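Local coordinates for protein porphyranase B (Zobellia galactanivorans, PDB 3JUU) that hydrolyses the sulfated red-algal polysaccharide porphyran at the linkages between beta-D-galactose and alpha-L-galactose-6-sulfate, as a family 16 glycoside hydrolase, at residues G53-G56 and G60-L63; K161-T166 and Y245-V250; E213-L218 and Q223-P228. All coordinates share one frame; numbering follows the deposited sequence.

Contact 1: G53-G56 and G60-L63; sequences GWIG and GLFL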
loop_
_atom_site.group_PDB
_atom_site.type_symbol
_atom_site.label_atom_id
_atom_site.label_comp_id
_atom_site.label_asym_id
_atom_site.label_seq_id
_atom_site.Cartn_x
_atom_site.Cartn_y
_atom_site.Cartn_z
ATOM N N GLY A 53 -6.838 13.793 -3.271
ATOM C CA GLY A 53 -5.799 14.887 -3.335
ATOM C C GLY A 53 -4.652 14.495 -4.300
ATOM O O GLY A 53 -4.180 15.328 -5.053
ATOM N N TRP A 54 -4.198 13.250 -4.277
ATOM C CA TRP A 54 -3.008 12.892 -5.056
ATOM C C TRP A 54 -3.415 12.348 -6.433
ATOM O O TRP A 54 -4.027 11.288 -6.534
ATOM C CB TRP A 54 -2.169 11.910 -4.243
ATOM C CG TRP A 54 -0.843 11.559 -4.878
ATOM C CD1 TRP A 54 -0.088 12.365 -5.699
ATOM C CD2 TRP A 54 -0.130 10.306 -4.731
ATOM N NE1 TRP A 54 1.077 11.648 -6.067
ATOM C CE2 TRP A 54 1.036 10.389 -5.496
ATOM C CE3 TRP A 54 -0.384 9.113 -4.010
ATOM C CZ2 TRP A 54 1.974 9.332 -5.550
ATOM C CZ3 TRP A 54 0.512 8.096 -4.060
ATOM C CH2 TRP A 54 1.691 8.192 -4.805
ATOM N N ILE A 55 -3.101 13.093 -7.491
ATOM C CA ILE A 55 -3.503 12.630 -8.828
ATOM C C ILE A 55 -2.532 11.612 -9.443
ATOM O O ILE A 55 -2.867 11.004 -10.462
ATOM C CB ILE A 55 -3.669 13.866 -9.816
ATOM C CG1 ILE A 55 -2.312 14.442 -10.179
ATOM C CG2 ILE A 55 -4.671 14.884 -9.155
ATOM C CD1 ILE A 55 -2.409 15.518 -11.293
ATOM N N GLY A 56 -1.360 11.415 -8.829
ATOM C CA GLY A 56 -0.309 10.595 -9.405
ATOM C C GLY A 56 1.007 11.290 -9.496
ATOM O O GLY A 56 1.062 12.547 -9.668
ATOM N N GLY A 60 2.894 8.882 -14.224
ATOM C CA GLY A 60 1.780 7.899 -14.054
ATOM C C GLY A 60 0.525 8.561 -13.405
ATOM O O GLY A 60 0.579 9.015 -12.214
ATOM N N LEU A 61 -0.577 8.618 -14.162
ATOM C CA LEU A 61 -1.758 9.323 -13.715
ATOM C C LEU A 61 -2.715 8.255 -13.201
ATOM O O LEU A 61 -3.009 7.250 -13.904
ATOM C CB LEU A 61 -2.359 10.138 -14.915
ATOM C CG LEU A 61 -3.623 10.988 -14.613
ATOM C CD1 LEU A 61 -3.157 12.182 -13.778
ATOM C CD2 LEU A 61 -4.246 11.496 -15.989
ATOM N N PHE A 62 -3.287 8.472 -11.985
ATOM C CA PHE A 62 -4.238 7.491 -11.457
ATOM C C PHE A 62 -5.599 7.603 -12.163
ATOM O O PHE A 62 -6.193 8.701 -12.160
ATOM C CB PHE A 62 -4.501 7.802 -9.959
ATOM C CG PHE A 62 -3.229 7.734 -9.111
ATOM C CD1 PHE A 62 -2.284 6.747 -9.411
ATOM C CD2 PHE A 62 -3.047 8.560 -8.001
ATOM C CE1 PHE A 62 -1.067 6.606 -8.601
ATOM C CE2 PHE A 62 -1.885 8.445 -7.184
ATOM C CZ PHE A 62 -0.904 7.443 -7.505
ATOM N N LEU A 63 -6.016 6.513 -12.832
ATOM C CA LEU A 63 -7.307 6.538 -13.529
ATOM C C LEU A 63 -8.323 5.736 -12.773
ATOM O O LEU A 63 -8.077 4.580 -12.476
ATOM C CB LEU A 63 -7.150 5.902 -14.935
ATOM C CG LEU A 63 -6.073 6.534 -15.867
ATOM C CD1 LEU A 63 -6.150 5.843 -17.291
ATOM C CD2 LEU A 63 -6.236 8.046 -16.081
HETATM O O HOH W 1 -5.534 11.110 -11.288
#
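G60 meets G56 through the backbone. G60 O takes a CA-H...O contact from G56 CA at 3.3 Å. A side chain on G56 would collide with that same oxygen, and the backbone angles of G56 also call for glycine. L61 follows, and its CD1 lies 3.5 Å from I55 O. F62 has the largest share of the contact. F62 N donates to I55 O at 3.0 Å in a nearly straight bond (172°). A water donates to both I55 O and F62 O, so I55 O is gripped twice. CG of F62 stands anti to its carbonyl carbon (chi1 -60°), which carries the ring toward W54 and G56. G56 CA sits over one face of the F62 ring, 3.6 Å from its centroid, a CH-pi contact. W54 O lies at the ring edge, 3.2 Å from F62 CD2. The CE2 edge meets the face of W54 in a T-shaped pair, planes at 89°. W54 probably binds substrate, and an alanine here would probably leave the F62 edge without its aromatic partner and open a gap beside E243 and V241. Strand 60-62 pairs in parallel with strand 90-101, and W54 and F62 both rest on V241 of strand 237-242.

Contact 2: K161-T166 and Y245-V250; sequences KYFDQT and YDWNPV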
loop_
_atom_site.group_PDB
_atom_site.type_symbol
_atom_site.label_atom_id
_atom_site.label_comp_id
_atom_site.label_asym_id
_atom_site.label_seq_id
_atom_site.Cartn_x
_atom_site.Cartn_y
_atom_site.Cartn_z
ATOM N N LYS A 161 18.300 -3.597 -6.618
ATOM C CA LYS A 161 18.357 -4.718 -7.560
ATOM C C LYS A 161 17.426 -5.906 -7.196
ATOM O O LYS A 161 17.061 -6.690 -8.061
ATOM C CB LYS A 161 19.807 -5.197 -7.735
ATOM C CG LYS A 161 20.454 -5.563 -6.424
ATOM C CD LYS A 161 21.934 -5.884 -6.578
ATOM C CE LYS A 161 22.495 -6.204 -5.181
ATOM N NZ LYS A 161 23.909 -6.723 -5.267
ATOM N N TYR A 162 17.041 -6.029 -5.915
ATOM C CA TYR A 162 16.107 -7.130 -5.515
ATOM C C TYR A 162 14.743 -6.654 -5.134
ATOM O O TYR A 162 13.994 -7.422 -4.494
ATOM C CB TYR A 162 16.649 -7.899 -4.299
ATOM C CG TYR A 162 17.988 -8.473 -4.610
ATOM C CD1 TYR A 162 18.120 -9.456 -5.608
ATOM C CD2 TYR A 162 19.139 -8.056 -3.890
ATOM C CE1 TYR A 162 19.370 -10.025 -5.895
ATOM C CE2 TYR A 162 20.373 -8.627 -4.155
ATOM C CZ TYR A 162 20.478 -9.582 -5.177
ATOM O OH TYR A 162 21.691 -10.130 -5.472
ATOM N N PHE A 163 14.413 -5.416 -5.509
ATOM C CA PHE A 163 13.160 -4.802 -5.076
ATOM C C PHE A 163 11.905 -5.585 -5.514
ATOM O O PHE A 163 10.837 -5.407 -4.896
ATOM C CB PHE A 163 13.086 -3.327 -5.550
ATOM C CG PHE A 163 12.174 -2.473 -4.750
ATOM C CD1 PHE A 163 12.631 -1.947 -3.531
ATOM C CD2 PHE A 163 10.868 -2.166 -5.168
ATOM C CE1 PHE A 163 11.814 -1.143 -2.746
ATOM C CE2 PHE A 163 10.061 -1.357 -4.387
ATOM C CZ PHE A 163 10.532 -0.855 -3.167
ATOM N N ASP A 164 12.022 -6.382 -6.572
ATOM C CA ASP A 164 10.917 -7.158 -7.115
ATOM C C ASP A 164 10.736 -8.538 -6.457
ATOM O O ASP A 164 9.894 -9.345 -6.914
ATOM C CB ASP A 164 11.150 -7.357 -8.644
ATOM C CG ASP A 164 12.468 -8.131 -8.988
ATOM O OD1 ASP A 164 13.364 -8.285 -8.128
ATOM O OD2 ASP A 164 12.607 -8.509 -10.175
ATOM N N GLN A 165 11.565 -8.865 -5.466
ATOM C CA GLN A 165 11.450 -10.171 -4.823
ATOM C C GLN A 165 11.518 -10.073 -3.301
ATOM O O GLN A 165 11.863 -11.034 -2.679
ATOM C CB GLN A 165 12.489 -11.147 -5.361
ATOM C CG GLN A 165 13.903 -10.637 -5.315
ATOM C CD GLN A 165 14.819 -11.565 -6.131
ATOM O OE1 GLN A 165 14.521 -11.881 -7.277
ATOM N NE2 GLN A 165 15.867 -12.058 -5.511
ATOM N N THR A 166 11.157 -8.920 -2.744
ATOM C CA THR A 166 11.215 -8.715 -1.320
ATOM C C THR A 166 9.894 -8.107 -0.806
ATOM O O THR A 166 9.144 -7.456 -1.550
ATOM C CB THR A 166 12.437 -7.824 -0.979
ATOM O OG1 THR A 166 12.438 -6.740 -1.892
ATOM C CG2 THR A 166 13.789 -8.575 -1.269
ATOM N N TYR A 245 7.425 5.422 -9.846
ATOM C CA TYR A 245 8.449 5.974 -8.962
ATOM C C TYR A 245 9.543 6.652 -9.805
ATOM O O TYR A 245 9.929 6.141 -10.827
ATOM C CB TYR A 245 9.150 4.787 -8.291
ATOM C CG TYR A 245 8.333 4.074 -7.267
ATOM C CD1 TYR A 245 7.821 4.725 -6.167
ATOM C CD2 TYR A 245 8.177 2.664 -7.360
ATOM C CE1 TYR A 245 7.146 4.002 -5.115
ATOM C CE2 TYR A 245 7.550 1.975 -6.340
ATOM C CZ TYR A 245 7.006 2.645 -5.258
ATOM O OH TYR A 245 6.387 1.879 -4.278
ATOM N N ASP A 246 10.050 7.804 -9.355
ATOM C CA ASP A 246 11.119 8.488 -10.107
ATOM C C ASP A 246 12.341 7.639 -10.280
ATOM O O ASP A 246 13.095 7.796 -11.270
ATOM C CB ASP A 246 11.517 9.752 -9.322
ATOM C CG ASP A 246 10.477 10.886 -9.475
ATOM O OD1 ASP A 246 9.454 10.763 -10.217
ATOM O OD2 ASP A 246 10.666 11.883 -8.806
ATOM N N TRP A 247 12.581 6.707 -9.334
ATOM C CA TRP A 247 13.824 5.960 -9.377
ATOM C C TRP A 247 13.707 4.700 -10.211
ATOM O O TRP A 247 14.697 3.967 -10.349
ATOM C CB TRP A 247 14.290 5.612 -7.926
ATOM C CG TRP A 247 13.165 5.131 -7.079
ATOM C CD1 TRP A 247 12.391 5.869 -6.251
ATOM C CD2 TRP A 247 12.714 3.767 -6.944
ATOM N NE1 TRP A 247 11.484 5.072 -5.621
ATOM C CE2 TRP A 247 11.669 3.778 -6.002
ATOM C CE3 TRP A 247 13.083 2.583 -7.541
ATOM C CZ2 TRP A 247 10.967 2.628 -5.633
ATOM C CZ3 TRP A 247 12.372 1.397 -7.174
ATOM C CH2 TRP A 247 11.342 1.451 -6.230
ATOM N N ASN A 248 12.491 4.437 -10.743
ATOM C CA ASN A 248 12.296 3.299 -11.636
ATOM C C ASN A 248 11.639 3.818 -12.947
ATOM O O ASN A 248 10.393 3.749 -13.117
ATOM C CB ASN A 248 11.423 2.217 -10.949
ATOM C CG ASN A 248 11.713 0.812 -11.488
ATOM O OD1 ASN A 248 10.776 0.099 -11.882
ATOM N ND2 ASN A 248 13.026 0.436 -11.588
ATOM N N PRO A 249 12.464 4.332 -13.858
ATOM C CA PRO A 249 11.940 5.046 -15.001
ATOM C C PRO A 249 11.312 4.168 -16.102
ATOM O O PRO A 249 11.320 2.935 -16.024
ATOM C CB PRO A 249 13.206 5.777 -15.584
ATOM C CG PRO A 249 14.385 4.977 -15.055
ATOM C CD PRO A 249 13.943 4.417 -13.761
ATOM N N VAL A 250 10.797 4.847 -17.120
ATOM C CA VAL A 250 10.018 4.144 -18.142
ATOM C C VAL A 250 11.019 3.362 -19.038
ATOM O O VAL A 250 12.059 3.909 -19.420
ATOM C CB VAL A 250 9.339 5.212 -19.054
ATOM C CG1 VAL A 250 8.504 4.469 -20.189
ATOM C CG2 VAL A 250 8.373 6.121 -18.232
#
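The backbones of F163 and W247 stay well apart, with the nearest CA atoms, those of F163 and N248, 10.5 Å from each other; each segment turns on itself, Y245-N248 as a type I beta turn closed by N248 N to Y245 O at 3.1 Å. These are two loops of the GH16 jelly roll, a beta-sandwich fold. Only side chains bridge the gap, as a T-shaped aromatic pair. The edge of W247 points at the face of F163. The ring centroids are 5.0 Å apart and the planes stand at 75°. W247 CH2 does the touching. It lies over the F163 face, displaced toward the CE2 corner. W247 CG sits between the backbone N and the carbonyl carbon (chi1 44°), and this turns the indole back over its own turn. There CB of Y245 covers one indole face, while W247 CZ2 lies over the Y245 ring. The indole is thus held on a side that F163 does not touch. W159 adds a second edge-to-face partner for W247. The contact borders the active site. Y245 OH hydrogen-bonds OE1 of E148, the probable proton donor of the reaction, and the F163 side chain lies about 4 Å from that of E148. F163 also packs on V150 of strand 141-150. The closest approach across the loops is W247 CH2 to F163 CE2, at 3.6 Å.

Contact 3: E213-L218 and Q223-P228; sequences EIIFFL and QSKVTP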
loop_
_atom_site.group_PDB
_atom_site.type_symbol
_atom_site.label_atom_id
_atom_site.label_comp_id
_atom_site.label_asym_id
_atom_site.label_seq_id
_atom_site.Cartn_x
_atom_site.Cartn_y
_atom_site.Cartn_z
ATOM N N GLU A 213 5.219 0.743 18.157
ATOM C CA GLU A 213 5.526 -0.654 17.899
ATOM C C GLU A 213 4.771 -1.073 16.669
ATOM O O GLU A 213 3.532 -1.069 16.690
ATOM C CB GLU A 213 5.025 -1.551 19.051
ATOM C CG GLU A 213 5.636 -1.205 20.386
ATOM C CD GLU A 213 4.949 -2.022 21.491
ATOM O OE1 GLU A 213 3.888 -1.562 21.971
ATOM O OE2 GLU A 213 5.436 -3.144 21.765
ATOM N N ILE A 214 5.518 -1.413 15.600
ATOM C CA ILE A 214 4.875 -1.762 14.332
ATOM C C ILE A 214 5.482 -3.113 14.010
ATOM O O ILE A 214 6.689 -3.208 13.969
ATOM C CB ILE A 214 5.259 -0.717 13.248
ATOM C CG1 ILE A 214 4.908 0.753 13.672
ATOM C CG2 ILE A 214 4.713 -1.139 11.852
ATOM C CD1 ILE A 214 3.466 1.075 13.751
ATOM N N ILE A 215 4.672 -4.130 13.732
ATOM C CA ILE A 215 5.185 -5.468 13.520
ATOM C C ILE A 215 4.700 -5.991 12.188
ATOM O O ILE A 215 3.522 -6.035 11.957
ATOM C CB ILE A 215 4.712 -6.439 14.659
ATOM C CG1 ILE A 215 5.310 -5.953 15.983
ATOM C CG2 ILE A 215 5.227 -7.852 14.395
ATOM C CD1 ILE A 215 4.383 -5.222 16.813
ATOM N N PHE A 216 5.634 -6.357 11.333
ATOM C CA PHE A 216 5.252 -6.739 9.933
ATOM C C PHE A 216 5.180 -8.249 9.791
ATOM O O PHE A 216 6.017 -8.966 10.366
ATOM C CB PHE A 216 6.302 -6.190 8.934
ATOM C CG PHE A 216 6.254 -4.684 8.816
ATOM C CD1 PHE A 216 5.199 -4.075 8.118
ATOM C CD2 PHE A 216 7.256 -3.901 9.400
ATOM C CE1 PHE A 216 5.096 -2.678 8.087
ATOM C CE2 PHE A 216 7.224 -2.489 9.297
ATOM C CZ PHE A 216 6.139 -1.901 8.611
ATOM N N PHE A 217 4.213 -8.745 8.995
ATOM C CA PHE A 217 4.039 -10.199 8.760
ATOM C C PHE A 217 3.996 -10.450 7.277
ATOM O O PHE A 217 3.431 -9.642 6.472
ATOM C CB PHE A 217 2.654 -10.622 9.281
ATOM C CG PHE A 217 2.619 -10.737 10.772
ATOM C CD1 PHE A 217 2.677 -11.988 11.352
ATOM C CD2 PHE A 217 2.588 -9.541 11.588
ATOM C CE1 PHE A 217 2.691 -12.130 12.747
ATOM C CE2 PHE A 217 2.544 -9.683 13.005
ATOM C CZ PHE A 217 2.642 -10.991 13.542
ATOM N N LEU A 218 4.527 -11.593 6.908
ATOM C CA LEU A 218 4.510 -12.095 5.497
ATOM C C LEU A 218 4.016 -13.511 5.481
ATOM O O LEU A 218 4.570 -14.367 6.202
ATOM C CB LEU A 218 5.929 -12.015 4.850
ATOM C CG LEU A 218 6.072 -12.617 3.463
ATOM C CD1 LEU A 218 5.045 -11.889 2.443
ATOM C CD2 LEU A 218 7.575 -12.639 2.999
ATOM N N GLN A 223 7.872 -11.055 10.574
ATOM C CA GLN A 223 9.145 -10.826 9.926
ATOM C C GLN A 223 10.028 -9.884 10.768
ATOM O O GLN A 223 11.230 -10.073 10.814
ATOM C CB GLN A 223 8.998 -10.119 8.564
ATOM C CG GLN A 223 8.215 -10.973 7.594
ATOM C CD GLN A 223 8.825 -12.334 7.269
ATOM O OE1 GLN A 223 9.862 -12.421 6.598
ATOM N NE2 GLN A 223 8.124 -13.434 7.661
ATOM N N SER A 224 9.414 -8.879 11.367
ATOM C CA SER A 224 10.193 -7.805 11.957
ATOM C C SER A 224 9.340 -6.936 12.856
ATOM O O SER A 224 8.087 -6.923 12.782
ATOM C CB SER A 224 10.796 -6.932 10.829
ATOM O OG SER A 224 9.733 -6.262 10.169
ATOM N N LYS A 225 10.025 -6.178 13.724
ATOM C CA LYS A 225 9.374 -5.243 14.553
ATOM C C LYS A 225 10.129 -3.941 14.294
ATOM O O LYS A 225 11.407 -3.881 14.229
ATOM C CB LYS A 225 9.475 -5.665 16.039
ATOM C CG LYS A 225 8.873 -4.617 16.966
ATOM C CD LYS A 225 8.910 -4.982 18.472
ATOM C CE LYS A 225 7.501 -4.689 19.080
ATOM N NZ LYS A 225 7.447 -4.280 20.532
ATOM N N VAL A 226 9.370 -2.869 14.124
ATOM C CA VAL A 226 10.021 -1.597 13.851
ATOM C C VAL A 226 9.513 -0.531 14.823
ATOM O O VAL A 226 8.316 -0.442 15.065
ATOM C CB VAL A 226 9.734 -1.225 12.349
ATOM C CG1 VAL A 226 10.204 0.161 12.103
ATOM C CG2 VAL A 226 10.558 -2.169 11.424
ATOM N N THR A 227 10.397 0.320 15.382
ATOM C CA THR A 227 9.947 1.454 16.097
ATOM C C THR A 227 9.878 2.563 15.075
ATOM O O THR A 227 10.875 2.911 14.482
ATOM C CB THR A 227 10.998 1.838 17.187
ATOM O OG1 THR A 227 11.040 0.740 18.129
ATOM C CG2 THR A 227 10.593 3.105 17.907
ATOM N N PRO A 228 8.701 3.164 14.906
ATOM C CA PRO A 228 8.656 4.222 13.908
ATOM C C PRO A 228 9.427 5.456 14.335
ATOM O O PRO A 228 9.676 5.665 15.565
ATOM C CB PRO A 228 7.115 4.466 13.768
ATOM C CG PRO A 228 6.537 4.216 15.107
ATOM C CD PRO A 228 7.413 2.986 15.615
#
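K225 crosses I215 and reaches E213 over one face of an antiparallel beta hairpin. K225 CB lies 4.2 Å from I215 CG1. CG stands anti to the backbone N (chi1 176°), packs on the same I215 CG1 and lies near I214 O. The chain bends at its last two torsions, and K225 CE passes 3.9 Å from I215 CD1. K225 NZ ends in a salt bridge to E213 OE2 at 2.6 Å, on its anti lone pair. E213 OE1 meets K209 NZ and S210 OG. The carboxylate therefore lies between two lysines, which would probably favour its charged form.

Along the backbones, I214 and V226 form a hydrogen-bonded pair; V226 N donates to I214 O at 2.7 Å. F216 N bonds S224 O, and Q223 N bonds F216 O at 2.8 Å. Q223 and S224 both face F216, a classic beta bulge. On the face opposite K225, the F216 ring turns its edge to S224 OG (3.5 Å from F216 CD2) and to V226 CG2.

Strand 213-218 pairs antiparallel with strand 202-210 in the jelly-roll sandwich. I214 and F216 pack on L144 of strand 141-150. F217 points the other way, into edge-to-face pairs with F14 and Y109.

Contacts 1 and 3 are buried, whereas contact 2 lies at the surface. Contact 3 is regular sheet, with backbone hydrogen bonds, apolar side-chain packing and one salt bridge. Contact 1 folds a loop back on a short strand, with a single direct backbone bond and an aromatic pair. Contact 2 has no hydrogen bond across it and relies on two rings. Contacts 1 and 2 thus both hold a T-shaped aromatic pair. Contact 1 holds and contact 2 adjoins residues that probably bind substrate; their nearest atoms are about 7 Å apart. Contact 3 sits on the other side of the chain's centre from contact 1. It is nested in the sequence loop that contact 2 closes. Strand 141-150 touches side chains of contacts 2 and 3.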